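Local coordinates for protein putative non-ribosomal peptide synthetase (PDB 6M7L) that is probably a condensation-like domain of a non-ribosomal peptide synthetase, with a degenerate catalytic motif that makes amide-bond formation itself doubtful, at residues L325-I334 with V457-S466. Sequence-based numbering, arbitrary orientation.
Sequences LSGDPAFTEI and VGAAPEVRLS
Ala330 and Arg464 meet in a single beta bridge, CA to CA 3.9 Å, where the lead-in to helix 331-346 runs beside the tail that leaves helix 440-459 close to the C-terminus of this condensation-type fold. Backbone bonds flank the bridge. Phe331 N donates to Val463 O, and Leu465 N reaches Pro329 O in a weak, bent bond of 127° at the hydrogen. One residue into the helix, Thr332 N donates a hydrogen bond to Pro461 O at 3.1 Å; Pro461 belongs to the type I turn from Ala460 to Val463.

Apolar packing lies on the inner side. Having CG anti to the backbone N (chi1 173°) swings the Phe331 ring toward the end of helix 440-459, where one face meets Val457 CB, 3.7 Å from the ring centroid in a CH-pi contact. Leu261 of helix 255-267 touches both residues. Leu465 CD2 meets Leu325 CB at 3.7 Å, the side chains crossing at about a right angle, and both lean on Ser285 of helix 272-288.

Polar contacts gather at Asp328. Its OD1 accepts the backbone N-H of Ser466 through the syn lone pair at 3.0 Å, while Ser466 OG adds a weak 3.4 Å bond to that OD1.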
loop_
_atom_site.group_PDB
_atom_site.type_symbol
_atom_site.label_atom_id
_atom_site.label_comp_id
_atom_site.label_asym_id
_atom_site.label_seq_id
_atom_site.Cartn_x
_atom_site.Cartn_y
_atom_site.Cartn_z
ATOM N N LEU A 325 15.092 -35.723 -10.406
ATOM C CA LEU A 325 15.044 -36.633 -9.271
ATOM C C LEU A 325 15.616 -38.003 -9.614
ATOM O O LEU A 325 15.228 -39.009 -9.011
ATOM C CB LEU A 325 13.610 -36.756 -8.757
ATOM C CG LEU A 325 12.992 -35.412 -8.359
ATOM C CD1 LEU A 325 11.569 -35.574 -7.872
ATOM C CD2 LEU A 325 13.841 -34.742 -7.296
ATOM N N SER A 326 16.538 -38.054 -10.578
ATOM C CA SER A 326 17.182 -39.303 -10.959
ATOM C C SER A 326 17.908 -39.920 -9.767
ATOM O O SER A 326 18.237 -39.248 -8.782
ATOM C CB SER A 326 18.164 -39.073 -12.108
ATOM O OG SER A 326 17.481 -38.774 -13.312
ATOM N N GLY A 327 18.170 -41.220 -9.874
ATOM C CA GLY A 327 18.577 -41.955 -8.694
ATOM C C GLY A 327 17.426 -41.991 -7.709
ATOM O O GLY A 327 16.250 -42.058 -8.090
ATOM N N ASP A 328 17.753 -41.928 -6.424
ATOM C CA ASP A 328 16.745 -41.865 -5.367
ATOM C C ASP A 328 17.193 -40.848 -4.333
ATOM O O ASP A 328 17.729 -41.200 -3.275
ATOM C CB ASP A 328 16.507 -43.240 -4.746
ATOM C CG ASP A 328 15.101 -43.395 -4.212
ATOM O OD1 ASP A 328 14.742 -42.676 -3.258
ATOM O OD2 ASP A 328 14.344 -44.216 -4.766
ATOM N N PRO A 329 16.980 -39.565 -4.603
ATOM C CA PRO A 329 17.486 -38.526 -3.707
ATOM C C PRO A 329 16.637 -38.393 -2.455
ATOM O O PRO A 329 15.442 -38.696 -2.443
ATOM C CB PRO A 329 17.404 -37.250 -4.559
ATOM C CG PRO A 329 17.004 -37.702 -5.951
ATOM C CD PRO A 329 16.297 -38.996 -5.773
ATOM N N ALA A 330 17.281 -37.936 -1.387
ATOM C CA ALA A 330 16.579 -37.613 -0.157
ATOM C C ALA A 330 16.068 -36.176 -0.213
ATOM O O ALA A 330 16.461 -35.384 -1.072
ATOM C CB ALA A 330 17.490 -37.819 1.053
ATOM N N PHE A 331 15.175 -35.843 0.724
ATOM C CA PHE A 331 14.597 -34.503 0.747
ATOM C C PHE A 331 15.679 -33.434 0.839
ATOM O O PHE A 331 15.606 -32.409 0.152
ATOM C CB PHE A 331 13.614 -34.369 1.908
ATOM C CG PHE A 331 13.107 -32.970 2.108
ATOM C CD1 PHE A 331 13.564 -32.199 3.165
ATOM C CD2 PHE A 331 12.182 -32.422 1.234
ATOM C CE1 PHE A 331 13.102 -30.909 3.353
ATOM C CE2 PHE A 331 11.716 -31.133 1.414
ATOM C CZ PHE A 331 12.178 -30.376 2.476
ATOM N N THR A 332 16.691 -33.656 1.682
ATOM C CA THR A 332 17.815 -32.728 1.742
ATOM C C THR A 332 18.518 -32.633 0.394
ATOM O O THR A 332 18.911 -31.543 -0.036
ATOM C CB THR A 332 18.804 -33.159 2.826
ATOM O OG1 THR A 332 19.165 -34.532 2.628
ATOM C CG2 THR A 332 18.193 -32.995 4.202
ATOM N N GLU A 333 18.680 -33.769 -0.289
ATOM C CA GLU A 333 19.332 -33.760 -1.592
ATOM C C GLU A 333 18.441 -33.124 -2.649
ATOM O O GLU A 333 18.929 -32.399 -3.525
ATOM C CB GLU A 333 19.717 -35.184 -1.991
ATOM C CG GLU A 333 20.559 -35.276 -3.249
ATOM C CD GLU A 333 21.052 -36.687 -3.509
ATOM O OE1 GLU A 333 20.633 -37.606 -2.771
ATOM O OE2 GLU A 333 21.861 -36.875 -4.444
ATOM N N ILE A 334 17.132 -33.380 -2.584
ATOM C CA ILE A 334 16.202 -32.732 -3.504
ATOM C C ILE A 334 16.134 -31.237 -3.219
ATOM O O ILE A 334 16.025 -30.417 -4.141
ATOM C CB ILE A 334 14.817 -33.398 -3.413
ATOM C CG1 ILE A 334 14.921 -34.869 -3.812
ATOM C CG2 ILE A 334 13.807 -32.673 -4.290
ATOM C CD1 ILE A 334 13.651 -35.651 -3.627
ATOM N N VAL A 457 8.699 -34.964 5.479
ATOM C CA VAL A 457 10.069 -34.580 5.150
ATOM C C VAL A 457 10.605 -33.562 6.149
ATOM O O VAL A 457 11.821 -33.464 6.351
ATOM C CB VAL A 457 10.155 -34.051 3.706
ATOM C CG1 VAL A 457 9.723 -35.127 2.717
ATOM C CG2 VAL A 457 9.318 -32.791 3.543
ATOM N N GLY A 458 9.724 -32.789 6.785
ATOM C CA GLY A 458 10.180 -31.885 7.828
ATOM C C GLY A 458 10.690 -32.630 9.047
ATOM O O GLY A 458 11.740 -32.292 9.598
ATOM N N ALA A 459 9.962 -33.665 9.471
ATOM C CA ALA A 459 10.344 -34.465 10.627
ATOM C C ALA A 459 11.397 -35.517 10.306
ATOM O O ALA A 459 11.944 -36.120 11.236
ATOM C CB ALA A 459 9.110 -35.142 11.226
ATOM N N ALA A 460 11.691 -35.758 9.031
ATOM C CA ALA A 460 12.715 -36.727 8.635
ATOM C C ALA A 460 13.288 -36.318 7.288
ATOM O O ALA A 460 12.958 -36.897 6.247
ATOM C CB ALA A 460 12.145 -38.145 8.577
ATOM N N PRO A 461 14.166 -35.309 7.270
ATOM C CA PRO A 461 14.681 -34.798 5.987
ATOM C C PRO A 461 15.553 -35.785 5.222
ATOM O O PRO A 461 15.844 -35.532 4.045
ATOM C CB PRO A 461 15.486 -33.559 6.403
ATOM C CG PRO A 461 14.948 -33.181 7.745
ATOM C CD PRO A 461 14.599 -34.477 8.405
ATOM N N GLU A 462 15.977 -36.887 5.836
ATOM C CA GLU A 462 16.786 -37.882 5.146
ATOM C C GLU A 462 15.948 -38.889 4.369
ATOM O O GLU A 462 16.516 -39.786 3.737
ATOM C CB GLU A 462 17.687 -38.622 6.143
ATOM C CG GLU A 462 16.981 -39.683 6.980
ATOM C CD GLU A 462 16.174 -39.100 8.122
ATOM O OE1 GLU A 462 16.302 -37.886 8.387
ATOM O OE2 GLU A 462 15.414 -39.860 8.760
ATOM N N VAL A 463 14.618 -38.759 4.399
ATOM C CA VAL A 463 13.757 -39.711 3.708
ATOM C C VAL A 463 14.033 -39.657 2.213
ATOM O O VAL A 463 14.105 -38.578 1.611
ATOM C CB VAL A 463 12.280 -39.431 4.030
ATOM C CG1 VAL A 463 11.871 -38.031 3.581
ATOM C CG2 VAL A 463 11.386 -40.476 3.388
ATOM N N ARG A 464 14.219 -40.826 1.610
ATOM C CA ARG A 464 14.445 -40.889 0.177
ATOM C C ARG A 464 13.142 -40.631 -0.576
ATOM O O ARG A 464 12.046 -40.648 -0.008
ATOM C CB ARG A 464 15.028 -42.246 -0.218
ATOM C CG ARG A 464 16.472 -42.476 0.204
ATOM C CD ARG A 464 17.125 -43.528 -0.685
ATOM N NE ARG A 464 18.443 -43.940 -0.209
ATOM C CZ ARG A 464 18.699 -45.116 0.357
ATOM N NH1 ARG A 464 17.727 -46.004 0.518
ATOM N NH2 ARG A 464 19.929 -45.406 0.760
ATOM N N LEU A 465 13.277 -40.384 -1.881
ATOM C CA LEU A 465 12.102 -40.164 -2.719
ATOM C C LEU A 465 11.209 -41.395 -2.769
ATOM O O LEU A 465 9.981 -41.270 -2.841
ATOM C CB LEU A 465 12.537 -39.764 -4.130
ATOM C CG LEU A 465 11.462 -39.679 -5.217
ATOM C CD1 LEU A 465 10.422 -38.624 -4.873
ATOM C CD2 LEU A 465 12.091 -39.398 -6.575
ATOM N N SER A 466 11.802 -42.590 -2.713
ATOM C CA SER A 466 11.029 -43.820 -2.847
ATOM C C SER A 466 10.261 -44.156 -1.574
ATOM O O SER A 466 9.112 -44.605 -1.642
ATOM C CB SER A 466 11.951 -44.979 -3.220
ATOM O OG SER A 466 12.863 -45.256 -2.171
#